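Valine-pyruvate aminotransferase (Salmonella typhimurium, PDB 3G7Q) catalyses the pyridoxal 5'-phosphate-dependent exchange of an amino group between valine and pyruvate and takes part in alanine biosynthesis. Local coordinates at residues Asp49-Leu54 against Cys291-Arg296; Leu216-Ala221 against Ile242-Ser247; Ile229-Ala234 against Phe310-Val315; Phe341-Phe346 against His385-Met390. One frame throughout, in Å; residues are numbered along the deposited sequence. Where two conformers were deposited one is given.

Four contacts mark the fold of a class I aminotransferase. Contact 2 pairs neighbouring strands of the large mixed sheet; contact 4 pairs strands of the smaller one. Contacts 1 and 4 lie on opposite sides of the chain's centre, their own centres about 36 Å apart. Between them, contact 3 sets a loop against helix 299-325, with nearest atoms about 6 Å from those of contact 2. Contacts 3 and 4 touch directly, V315 CG2 lying 3.7 Å from L342 CD2. By likeness to the family, D219 of contact 2 and R389 of contact 4 probably face the cofactor and substrate site, whereas contact 1 lies farther out, beside the second subunit.

Contact 1: residues Asp49-Leu54 against Cys291-Arg296; sequences DYFQTL and CEMIKR
E292 OE2 is gripped twice by one guanidinium, that of R296 a helical turn later. R296 NE donates to the anti lone pair of E292 OE2 at 2.8 Å and 153°, and R296 NH2 reaches the same oxygen E292 OE2 at 3.2 Å from above the carboxylate plane. This side-on grip forms because E292 bends at chi2 (59°) while R296 runs extended from CG to NE. K63 and Q75 hold the other oxygen of E292, and D57 pairs with NH1 of R296, so the opposite charges probably offset one another, and the in-plane bonds fix the rotation of the guanidinium. Its planar face can then accept an apolar neighbour: L54 CD1 lies over the centre, 3.5 Å from R296 CZ, and touches E292 CG as well. The other methyl, L54 CD2, crosses to M293 CG at 3.9 Å. In M293, a selenomethionine, CG anti to the carbonyl carbon and an extended step carry SE to the F51 edge, 4.0 Å from F51 CE1, and obliquely beside Y50; a flexible, polarisable chain suits two rings. Y50 OH abuts M293 CG at 3.4 Å, its polar partner being D298. F51 also packs on C69 of the second subunit. Met-aromatic contacts and the leucine between E292, M293 and R296 thus join helices 45-61 and 285-295, whose local axes are 103° apart, beside the dimer interface of a class I aminotransferase.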
# COMPACT_ATOMS: atom_id res chain seq x y z
N ASP A 49 24.81 -3.03 10.14
CA ASP A 49 25.75 -1.95 10.45
C ASP A 49 25.67 -0.85 9.39
O ASP A 49 25.64 0.33 9.72
CB ASP A 49 27.20 -2.48 10.51
CG ASP A 49 27.45 -3.41 11.69
OD1 ASP A 49 26.64 -3.47 12.64
OD2 ASP A 49 28.51 -4.09 11.66
N TYR A 50 25.64 -1.26 8.12
CA TYR A 50 25.52 -0.31 7.02
C TYR A 50 24.25 0.53 7.16
O TYR A 50 24.32 1.75 7.09
CB TYR A 50 25.49 -1.03 5.67
CG TYR A 50 25.30 -0.05 4.54
CD1 TYR A 50 26.40 0.61 3.97
CD2 TYR A 50 24.03 0.24 4.06
CE1 TYR A 50 26.22 1.53 2.96
CE2 TYR A 50 23.84 1.17 3.07
CZ TYR A 50 24.93 1.81 2.51
OH TYR A 50 24.71 2.72 1.50
N PHE A 51 23.10 -0.11 7.35
CA PHE A 51 21.85 0.65 7.49
C PHE A 51 21.83 1.56 8.71
O PHE A 51 21.28 2.67 8.66
CB PHE A 51 20.64 -0.27 7.52
CG PHE A 51 20.41 -1.05 6.23
CD1 PHE A 51 20.38 -0.41 4.99
CD2 PHE A 51 20.12 -2.39 6.26
CE1 PHE A 51 20.14 -1.13 3.81
CE2 PHE A 51 19.89 -3.12 5.06
CZ PHE A 51 19.92 -2.47 3.85
N GLN A 52 22.42 1.11 9.82
CA GLN A 52 22.48 1.95 11.01
C GLN A 52 23.28 3.22 10.74
O GLN A 52 22.88 4.33 11.15
CB GLN A 52 23.05 1.17 12.20
CG GLN A 52 23.21 1.99 13.46
CD GLN A 52 21.89 2.56 13.99
OE1 GLN A 52 20.84 1.94 13.87
NE2 GLN A 52 21.98 3.70 14.64
N THR A 53 24.40 3.09 10.05
CA THR A 53 25.22 4.25 9.72
C THR A 53 24.50 5.15 8.72
O THR A 53 24.52 6.37 8.84
CB THR A 53 26.60 3.82 9.17
OG1 THR A 53 27.23 3.00 10.15
CG2 THR A 53 27.48 5.03 8.84
N LEU A 54 23.88 4.55 7.71
CA LEU A 54 23.17 5.32 6.72
C LEU A 54 22.03 6.12 7.37
O LEU A 54 21.85 7.31 7.10
CB LEU A 54 22.59 4.40 5.67
CG LEU A 54 21.84 5.07 4.52
CD1 LEU A 54 22.78 6.02 3.72
CD2 LEU A 54 21.21 4.00 3.63
N CYS A 291 17.68 6.23 -2.94
CA CYS A 291 18.33 7.36 -3.60
C CYS A 291 19.75 7.55 -3.05
O CYS A 291 20.71 7.75 -3.81
CB CYS A 291 17.58 8.67 -3.41
SG CYS A 291 16.17 8.93 -4.45
N GLU A 292 19.86 7.48 -1.73
CA GLU A 292 21.13 7.66 -1.06
C GLU A 292 22.10 6.55 -1.40
O GLU A 292 23.28 6.82 -1.68
CB GLU A 292 20.90 7.76 0.45
CG GLU A 292 22.01 8.36 1.24
CD GLU A 292 22.36 9.79 0.82
OE1 GLU A 292 21.50 10.58 0.36
OE2 GLU A 292 23.55 10.10 0.93
N MSE A 293 21.64 5.29 -1.38
CA MSE A 293 22.51 4.17 -1.72
C MSE A 293 23.00 4.26 -3.17
O MSE A 293 24.16 3.96 -3.45
CB MSE A 293 21.82 2.82 -1.47
CG MSE A 293 21.62 2.54 0.00
SE MSE A 293 20.88 0.78 0.32
CE MSE A 293 19.14 1.16 -0.32
N ILE A 294 22.13 4.69 -4.07
CA ILE A 294 22.51 4.84 -5.49
C ILE A 294 23.54 5.96 -5.64
O ILE A 294 24.56 5.80 -6.31
CB ILE A 294 21.29 5.10 -6.38
CG1 ILE A 294 20.45 3.83 -6.46
CG2 ILE A 294 21.73 5.54 -7.79
CD1 ILE A 294 19.06 4.05 -7.03
N LYS A 295 23.28 7.09 -4.99
CA LYS A 295 24.21 8.24 -4.99
C LYS A 295 25.59 7.89 -4.45
O LYS A 295 26.61 8.34 -4.98
CB LYS A 295 23.61 9.36 -4.14
CG LYS A 295 24.44 10.62 -4.03
CD LYS A 295 23.72 11.67 -3.16
N ARG A 296 25.63 7.06 -3.40
CA ARG A 296 26.88 6.64 -2.80
C ARG A 296 27.54 5.45 -3.52
O ARG A 296 28.60 5.01 -3.09
CB ARG A 296 26.66 6.27 -1.34
CG ARG A 296 26.14 7.41 -0.49
CD ARG A 296 25.89 6.96 0.91
NE ARG A 296 25.39 8.09 1.70
CZ ARG A 296 25.49 8.20 3.02
NH1 ARG A 296 26.12 7.28 3.75
NH2 ARG A 296 24.99 9.28 3.61

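Contact 2: residues Leu216-Ala221 against Ile242-Ser247; sequences LVIDNA and IILCMS
Two neighbouring parallel strands, 216-219 and 242-247, lie in the mixed seven-stranded sheet of the large domain of a class I, fold-type I aminotransferase. Their paired part is tight. I243 N donates to L216 O at 2.9 Å, and I218 N to I243 O at 2.8 Å, nearly along the C=O axis. C245 N then reaches I218 O at 2.9 Å, and N220 N reaches C245 O at 2.7 Å. I218, I243 and C245 each use both backbone polar atoms across the strands, which satisfies them at buried positions. Beta-branched residues fill this region well. V217 and I243 point the same way on the face covered by helix 107-118, with V217 CG2 4.0 Å from I243 CD1. I218 and L244 occupy the other face. There the L244 methyl CD1 presses against N220 CB at 3.4 Å. N220 holds CG anti to its backbone N (chi1 -164°), which lays the amide alongside L244 and M246, with OD1 at the M246 methyl CE.

Past N220 the strands loosen. OD1 of D219 accepts from A221 N in an Asx turn, where the chain leaves the ladder. As in related aminotransferases, an aspartate at this position, D219, is consistent with pairing to the pyridine nitrogen of the cofactor. Water now takes over from direct bonding: one molecule bridges S247 N and N220 O, while a second donates to two carbonyls, standing 2.7 Å from A221 O and 2.8 Å from S247 O.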
# COMPACT_ATOMS: atom_id res chain seq x y z
N LEU A 216 5.30 -9.98 -21.12
CA LEU A 216 6.03 -10.98 -20.34
C LEU A 216 6.41 -10.29 -19.06
O LEU A 216 7.16 -9.33 -19.08
CB LEU A 216 7.28 -11.45 -21.06
CG LEU A 216 8.21 -12.40 -20.28
CD1 LEU A 216 7.45 -13.64 -19.78
CD2 LEU A 216 9.45 -12.77 -21.16
N VAL A 217 5.87 -10.77 -17.94
CA VAL A 217 6.09 -10.16 -16.65
C VAL A 217 7.13 -10.99 -15.91
O VAL A 217 6.97 -12.21 -15.80
CB VAL A 217 4.76 -10.09 -15.84
CG1 VAL A 217 4.97 -9.38 -14.52
CG2 VAL A 217 3.67 -9.38 -16.66
N ILE A 218 8.19 -10.33 -15.45
CA ILE A 218 9.28 -11.00 -14.73
C ILE A 218 9.46 -10.40 -13.33
O ILE A 218 9.75 -9.22 -13.17
CB ILE A 218 10.64 -10.91 -15.48
CG1 ILE A 218 10.48 -11.37 -16.93
CG2 ILE A 218 11.70 -11.73 -14.72
CD1 ILE A 218 11.74 -11.15 -17.84
N ASP A 219 9.24 -11.23 -12.32
CA ASP A 219 9.43 -10.81 -10.95
C ASP A 219 10.91 -11.01 -10.60
O ASP A 219 11.39 -12.15 -10.53
CB ASP A 219 8.56 -11.61 -10.02
CG ASP A 219 8.59 -11.07 -8.60
OD1 ASP A 219 9.40 -10.15 -8.32
OD2 ASP A 219 7.78 -11.53 -7.79
N ASN A 220 11.62 -9.89 -10.39
CA ASN A 220 13.07 -9.81 -10.13
C ASN A 220 13.32 -9.38 -8.68
O ASN A 220 14.35 -8.77 -8.39
CB ASN A 220 13.68 -8.81 -11.10
CG ASN A 220 15.22 -8.88 -11.24
OD1 ASN A 220 15.93 -7.91 -10.98
ND2 ASN A 220 15.71 -10.00 -11.67
N ALA A 221 12.45 -9.77 -7.76
CA ALA A 221 12.63 -9.46 -6.32
C ALA A 221 13.96 -9.94 -5.73
O ALA A 221 14.44 -9.34 -4.76
CB ALA A 221 11.48 -10.02 -5.47
N ILE A 242 8.40 -6.20 -22.00
CA ILE A 242 8.66 -6.85 -20.72
C ILE A 242 8.26 -5.91 -19.59
O ILE A 242 8.45 -4.70 -19.66
CB ILE A 242 10.11 -7.29 -20.59
CG1 ILE A 242 10.34 -8.46 -21.55
CG2 ILE A 242 10.41 -7.73 -19.15
CD1 ILE A 242 11.70 -8.96 -21.58
N ILE A 243 7.66 -6.48 -18.56
CA ILE A 243 7.30 -5.76 -17.35
C ILE A 243 8.16 -6.40 -16.26
O ILE A 243 8.00 -7.57 -15.97
CB ILE A 243 5.81 -5.87 -17.00
CG1 ILE A 243 4.93 -5.37 -18.17
CG2 ILE A 243 5.49 -5.04 -15.73
CD1 ILE A 243 3.44 -5.62 -17.94
N LEU A 244 9.05 -5.61 -15.66
CA LEU A 244 10.01 -6.11 -14.68
C LEU A 244 9.71 -5.56 -13.29
O LEU A 244 9.71 -4.34 -13.12
CB LEU A 244 11.40 -5.68 -15.16
CG LEU A 244 12.68 -5.99 -14.40
CD1 LEU A 244 12.74 -7.46 -14.09
CD2 LEU A 244 13.88 -5.53 -15.25
N CYS A 245 9.49 -6.45 -12.31
CA CYS A 245 9.15 -6.03 -10.94
C CYS A 245 10.37 -6.23 -10.06
O CYS A 245 10.95 -7.31 -10.04
CB CYS A 245 7.99 -6.83 -10.39
SG CYS A 245 6.50 -6.62 -11.43
N MSE A 246 10.74 -5.17 -9.33
CA MSE A 246 11.86 -5.20 -8.42
C MSE A 246 11.37 -4.73 -7.06
O MSE A 246 10.27 -4.20 -6.93
CB MSE A 246 13.02 -4.34 -8.95
CG MSE A 246 13.54 -4.81 -10.32
SE MSE A 246 15.04 -3.71 -10.87
CE MSE A 246 16.49 -4.97 -9.67
N SER A 247 12.20 -4.89 -6.04
CA SER A 247 11.78 -4.53 -4.70
C SER A 247 12.98 -4.23 -3.84
O SER A 247 14.07 -4.70 -4.11
CB SER A 247 11.01 -5.72 -4.09
OG SER A 247 10.63 -5.45 -2.74
O HOH W 1 14.56 -6.46 -6.86
O HOH W 2 14.02 -7.31 -3.06

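Contact 3: residues Ile229-Ala234 against Phe310-Val315; sequences IIFSEA and FYYQRV
F231 has the largest share of this contact, which lays the irregular loop 229-234, between two strands of the large sheet, against helix 299-325, the long helix that also packs on the smaller sheet of this aminotransferase fold. With CG anti to the carbonyl carbon (chi1 -41°), the F231 ring is thrust toward the helix. Its tip meets the helix edge-on: F231 CZ lies 3.8 Å from Y311 CB, close to the ring plane. The backbone of the next residue comes over the ring, Y312 CA standing 4.2 Å from the F231 centroid and 30° off the normal, an off-centre CH-pi contact. A flat aromatic suits this place because it can offer edge and face at once to a closely wound helix. Beyond it the Y312 ring lies obliquely to F231.

Y311 and I229, both buried, make the second part. I229 meets the Y311 ring obliquely, with I229 CD1 3.6 Å from Y311 CE2, while its other branch, I229 CG2, touches Y311 CB at 3.9 Å. Y311 suits the position as both an apolar surface and a polar tip, its OH hydrogen-bonded with the backbone N of A42. On a face of the same ring sits F310 CD1. The loop itself is anchored by backbone bonds to A339 and E337. One helical turn on from Y311, V315 CG1 sits in the crowded position between backbone N and carbonyl carbon (chi1 76°), tip to tip with F231, 4.0 Å from F231 CE2.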
# COMPACT_ATOMS: atom_id res chain seq x y z
N ILE A 229 20.61 -11.86 -5.00
CA ILE A 229 20.59 -13.19 -4.36
C ILE A 229 20.37 -14.24 -5.46
O ILE A 229 19.29 -14.88 -5.56
CB ILE A 229 19.54 -13.27 -3.24
CG1 ILE A 229 19.67 -12.10 -2.24
CG2 ILE A 229 19.69 -14.65 -2.48
CD1 ILE A 229 18.54 -11.91 -1.27
N ILE A 230 21.40 -14.42 -6.26
CA ILE A 230 21.41 -15.34 -7.38
C ILE A 230 22.77 -15.98 -7.46
O ILE A 230 23.81 -15.30 -7.38
CB ILE A 230 21.00 -14.60 -8.70
CG1 ILE A 230 20.91 -15.58 -9.86
CG2 ILE A 230 21.99 -13.44 -8.99
CD1 ILE A 230 20.22 -15.00 -11.09
N PHE A 231 22.77 -17.30 -7.62
CA PHE A 231 23.97 -18.11 -7.61
C PHE A 231 24.26 -18.81 -8.94
O PHE A 231 25.10 -19.72 -9.03
CB PHE A 231 23.85 -19.17 -6.51
CG PHE A 231 23.23 -18.64 -5.22
CD1 PHE A 231 23.73 -17.52 -4.59
CD2 PHE A 231 22.15 -19.29 -4.63
CE1 PHE A 231 23.18 -17.05 -3.44
CE2 PHE A 231 21.60 -18.82 -3.49
CZ PHE A 231 22.08 -17.70 -2.90
N SER A 232 23.51 -18.48 -9.97
CA SER A 232 23.68 -19.11 -11.24
C SER A 232 23.80 -18.05 -12.28
O SER A 232 23.55 -16.87 -12.00
CB SER A 232 22.45 -19.95 -11.56
OG SER A 232 21.34 -19.05 -11.61
N GLU A 233 24.17 -18.47 -13.48
CA GLU A 233 24.22 -17.56 -14.62
C GLU A 233 22.79 -17.17 -15.01
O GLU A 233 21.87 -17.97 -14.88
CB GLU A 233 24.92 -18.25 -15.78
CG GLU A 233 25.01 -17.45 -17.07
CD GLU A 233 23.79 -17.55 -17.99
OE1 GLU A 233 23.04 -18.56 -17.93
OE2 GLU A 233 23.62 -16.61 -18.78
N ALA A 234 22.62 -15.93 -15.44
CA ALA A 234 21.36 -15.45 -15.91
C ALA A 234 21.57 -14.13 -16.65
O ALA A 234 21.91 -13.12 -16.04
CB ALA A 234 20.38 -15.27 -14.73
N PHE A 310 26.87 -14.00 1.45
CA PHE A 310 26.25 -14.43 2.69
C PHE A 310 25.25 -15.55 2.43
O PHE A 310 25.30 -16.59 3.09
CB PHE A 310 25.53 -13.27 3.39
CG PHE A 310 24.76 -13.70 4.63
CD1 PHE A 310 23.46 -14.17 4.53
CD2 PHE A 310 25.36 -13.60 5.87
CE1 PHE A 310 22.78 -14.57 5.71
CE2 PHE A 310 24.69 -13.98 7.00
CZ PHE A 310 23.41 -14.46 6.91
N TYR A 311 24.32 -15.33 1.50
CA TYR A 311 23.31 -16.34 1.22
C TYR A 311 23.89 -17.58 0.55
O TYR A 311 23.43 -18.67 0.79
CB TYR A 311 22.20 -15.75 0.34
CG TYR A 311 21.27 -14.80 1.09
CD1 TYR A 311 20.26 -15.28 1.89
CD2 TYR A 311 21.40 -13.41 0.97
CE1 TYR A 311 19.42 -14.44 2.53
CE2 TYR A 311 20.54 -12.54 1.63
CZ TYR A 311 19.56 -13.06 2.42
OH TYR A 311 18.68 -12.25 3.10
N TYR A 312 24.89 -17.41 -0.30
CA TYR A 312 25.50 -18.56 -0.97
C TYR A 312 26.13 -19.49 0.08
O TYR A 312 25.94 -20.72 0.06
CB TYR A 312 26.52 -18.09 -1.98
CG TYR A 312 27.17 -19.22 -2.73
CD1 TYR A 312 26.43 -20.02 -3.59
CD2 TYR A 312 28.50 -19.49 -2.57
CE1 TYR A 312 27.03 -21.08 -4.29
CE2 TYR A 312 29.10 -20.53 -3.26
CZ TYR A 312 28.35 -21.30 -4.12
OH TYR A 312 28.98 -22.33 -4.80
N GLN A 313 26.82 -18.92 1.04
CA GLN A 313 27.40 -19.75 2.08
C GLN A 313 26.34 -20.43 2.92
O GLN A 313 26.48 -21.61 3.31
CB GLN A 313 28.24 -18.92 3.01
CG GLN A 313 29.08 -19.78 3.92
CD GLN A 313 29.43 -19.09 5.19
OE1 GLN A 313 30.56 -18.64 5.38
NE2 GLN A 313 28.44 -19.00 6.09
N ARG A 314 25.30 -19.68 3.24
CA ARG A 314 24.23 -20.18 4.07
C ARG A 314 23.43 -21.30 3.38
O ARG A 314 23.05 -22.28 4.03
CB ARG A 314 23.33 -19.03 4.55
CG ARG A 314 22.48 -19.34 5.77
CD ARG A 314 23.38 -19.72 7.00
NE ARG A 314 24.10 -18.59 7.59
CZ ARG A 314 23.60 -17.76 8.50
NH1 ARG A 314 22.35 -17.88 8.95
NH2 ARG A 314 24.34 -16.77 8.98
N VAL A 315 23.20 -21.19 2.07
CA VAL A 315 22.47 -22.22 1.36
C VAL A 315 23.32 -23.50 1.31
O VAL A 315 22.80 -24.60 1.49
CB VAL A 315 21.93 -21.79 -0.05
CG1 VAL A 315 23.01 -21.75 -1.11
CG2 VAL A 315 20.82 -22.74 -0.47

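Contact 4: residues Phe341-Phe346 against His385-Met390; sequences FLWLWF and HQCMRM
C387 CB lies over one face of the W343 indole, offset toward its rim and 3.4 Å from W343 CZ2, at the middle of an apolar surface. The small cysteine suits this spot between two large rings: C387 SG lies obliquely 4.3 Å from the W343 five-membered ring centroid and similarly near that of W345, a double sulfur-aromatic contact. On the other face of the strand pair, L344 CD1 meets the selenium of M390, a selenomethionine, at 4.0 Å, and M388 CG touches the F346 ring edge-on, 3.7 Å from F346 CE2. M390 and L342 also pack against helix 299-325, where flexible and branched apolar chains fit a helix surface.

Outward from this core runs the antiparallel ladder. L342 and M390 exchange two backbone hydrogen bonds, as do L344 and M388; F346 N adds a bond to Q386 O at 2.8 Å. At one end W345 NE1 donates to Q386 OE1 at 3.1 Å and 166°, on a lone pair and in the indole plane. Ring and amide are nearly coplanar, and Q386 OE1 also accepts from the backbone N of D348. At the other end R389 bends at chi3 (78°), bringing a face of its guanidinium against F341, whose CE1 lies over its centre, 3.5 Å from R389 CZ, with the planes 24° apart. N191 and the carbonyl of G37 hold its nitrogens. This is the smaller mixed sheet of a class I aminotransferase, and R389 probably corresponds to the family arginine that binds the substrate carboxylate.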
# COMPACT_ATOMS: atom_id res chain seq x y z
N PHE A 341 15.10 -19.73 -0.35
CA PHE A 341 14.37 -20.95 -0.03
C PHE A 341 15.04 -22.21 -0.54
O PHE A 341 15.83 -22.18 -1.46
CB PHE A 341 12.99 -20.91 -0.70
CG PHE A 341 12.21 -19.66 -0.42
CD1 PHE A 341 11.56 -19.48 0.80
CD2 PHE A 341 12.20 -18.63 -1.34
CE1 PHE A 341 10.88 -18.30 1.07
CE2 PHE A 341 11.51 -17.43 -1.05
CZ PHE A 341 10.87 -17.26 0.12
N LEU A 342 14.69 -23.32 0.10
CA LEU A 342 14.97 -24.63 -0.43
C LEU A 342 13.60 -25.31 -0.66
O LEU A 342 12.68 -25.25 0.17
CB LEU A 342 15.86 -25.47 0.47
CG LEU A 342 17.32 -25.02 0.56
CD1 LEU A 342 18.06 -25.86 1.63
CD2 LEU A 342 18.02 -25.11 -0.80
N TRP A 343 13.49 -25.92 -1.83
CA TRP A 343 12.28 -26.65 -2.23
C TRP A 343 12.64 -28.12 -2.17
O TRP A 343 13.52 -28.61 -2.93
CB TRP A 343 11.88 -26.22 -3.62
CG TRP A 343 10.69 -26.87 -4.25
CD1 TRP A 343 10.68 -27.78 -5.24
CD2 TRP A 343 9.31 -26.54 -4.00
NE1 TRP A 343 9.40 -28.07 -5.60
CE2 TRP A 343 8.54 -27.32 -4.86
CE3 TRP A 343 8.67 -25.68 -3.10
CZ2 TRP A 343 7.14 -27.27 -4.88
CZ3 TRP A 343 7.28 -25.60 -3.13
CH2 TRP A 343 6.54 -26.40 -4.01
N LEU A 344 11.94 -28.81 -1.27
CA LEU A 344 12.20 -30.21 -0.98
C LEU A 344 11.14 -31.10 -1.60
O LEU A 344 9.95 -30.89 -1.36
CB LEU A 344 12.21 -30.44 0.53
CG LEU A 344 13.10 -29.46 1.34
CD1 LEU A 344 13.02 -29.77 2.85
CD2 LEU A 344 14.54 -29.42 0.82
N TRP A 345 11.59 -32.07 -2.39
CA TRP A 345 10.73 -33.06 -3.03
C TRP A 345 11.02 -34.42 -2.40
O TRP A 345 12.07 -35.00 -2.64
CB TRP A 345 10.95 -33.07 -4.53
CG TRP A 345 10.24 -34.15 -5.29
CD1 TRP A 345 9.07 -34.79 -4.93
CD2 TRP A 345 10.59 -34.65 -6.59
NE1 TRP A 345 8.73 -35.71 -5.91
CE2 TRP A 345 9.64 -35.64 -6.93
CE3 TRP A 345 11.62 -34.36 -7.49
CZ2 TRP A 345 9.70 -36.34 -8.14
CZ3 TRP A 345 11.68 -35.10 -8.69
CH2 TRP A 345 10.73 -36.08 -8.98
N PHE A 346 10.07 -34.90 -1.59
CA PHE A 346 10.17 -36.18 -0.89
C PHE A 346 9.65 -37.19 -1.88
O PHE A 346 8.49 -37.59 -1.86
CB PHE A 346 9.39 -36.12 0.43
CG PHE A 346 9.79 -34.96 1.30
CD1 PHE A 346 11.08 -34.86 1.79
CD2 PHE A 346 8.89 -33.94 1.60
CE1 PHE A 346 11.45 -33.80 2.59
CE2 PHE A 346 9.26 -32.88 2.40
CZ PHE A 346 10.54 -32.80 2.89
N HIS A 385 1.85 -32.88 -4.13
CA HIS A 385 1.65 -33.32 -2.75
C HIS A 385 2.88 -34.00 -2.15
O HIS A 385 2.78 -34.63 -1.09
CB HIS A 385 0.43 -34.25 -2.71
CG HIS A 385 -0.82 -33.55 -3.06
ND1 HIS A 385 -1.45 -32.70 -2.17
CD2 HIS A 385 -1.54 -33.49 -4.21
CE1 HIS A 385 -2.52 -32.18 -2.74
NE2 HIS A 385 -2.60 -32.64 -3.98
N GLN A 386 4.03 -33.88 -2.80
CA GLN A 386 5.25 -34.50 -2.32
C GLN A 386 6.34 -33.47 -2.04
O GLN A 386 7.45 -33.85 -1.72
CB GLN A 386 5.76 -35.50 -3.35
CG GLN A 386 4.78 -36.62 -3.61
CD GLN A 386 5.18 -37.57 -4.73
OE1 GLN A 386 6.29 -37.52 -5.29
NE2 GLN A 386 4.26 -38.46 -5.05
N CYS A 387 6.00 -32.17 -2.12
CA CYS A 387 6.99 -31.11 -1.94
C CYS A 387 6.65 -30.19 -0.79
O CYS A 387 5.49 -30.08 -0.38
CB CYS A 387 7.11 -30.26 -3.21
SG CYS A 387 7.59 -31.10 -4.73
N MSE A 388 7.68 -29.53 -0.27
CA MSE A 388 7.53 -28.50 0.75
C MSE A 388 8.55 -27.41 0.53
O MSE A 388 9.63 -27.66 0.02
CB MSE A 388 7.72 -29.05 2.16
CG MSE A 388 6.72 -30.13 2.54
SE MSE A 388 6.61 -30.40 4.48
CE MSE A 388 5.54 -28.87 4.48
N ARG A 389 8.21 -26.20 0.95
CA ARG A 389 9.16 -25.10 0.91
C ARG A 389 9.67 -24.78 2.31
O ARG A 389 8.87 -24.71 3.26
CB ARG A 389 8.51 -23.84 0.37
CG ARG A 389 9.50 -22.70 0.08
CD ARG A 389 8.77 -21.35 -0.14
NE ARG A 389 8.33 -20.72 1.11
CZ ARG A 389 7.59 -19.61 1.18
NH1 ARG A 389 7.20 -18.98 0.08
NH2 ARG A 389 7.24 -19.11 2.36
N MSE A 390 10.96 -24.55 2.44
CA MSE A 390 11.56 -24.05 3.67
C MSE A 390 12.42 -22.82 3.35
O MSE A 390 12.87 -22.63 2.21
CB MSE A 390 12.42 -25.10 4.36
CG MSE A 390 13.56 -25.64 3.56
SE MSE A 390 14.76 -26.67 4.77
CE MSE A 390 15.71 -25.24 5.58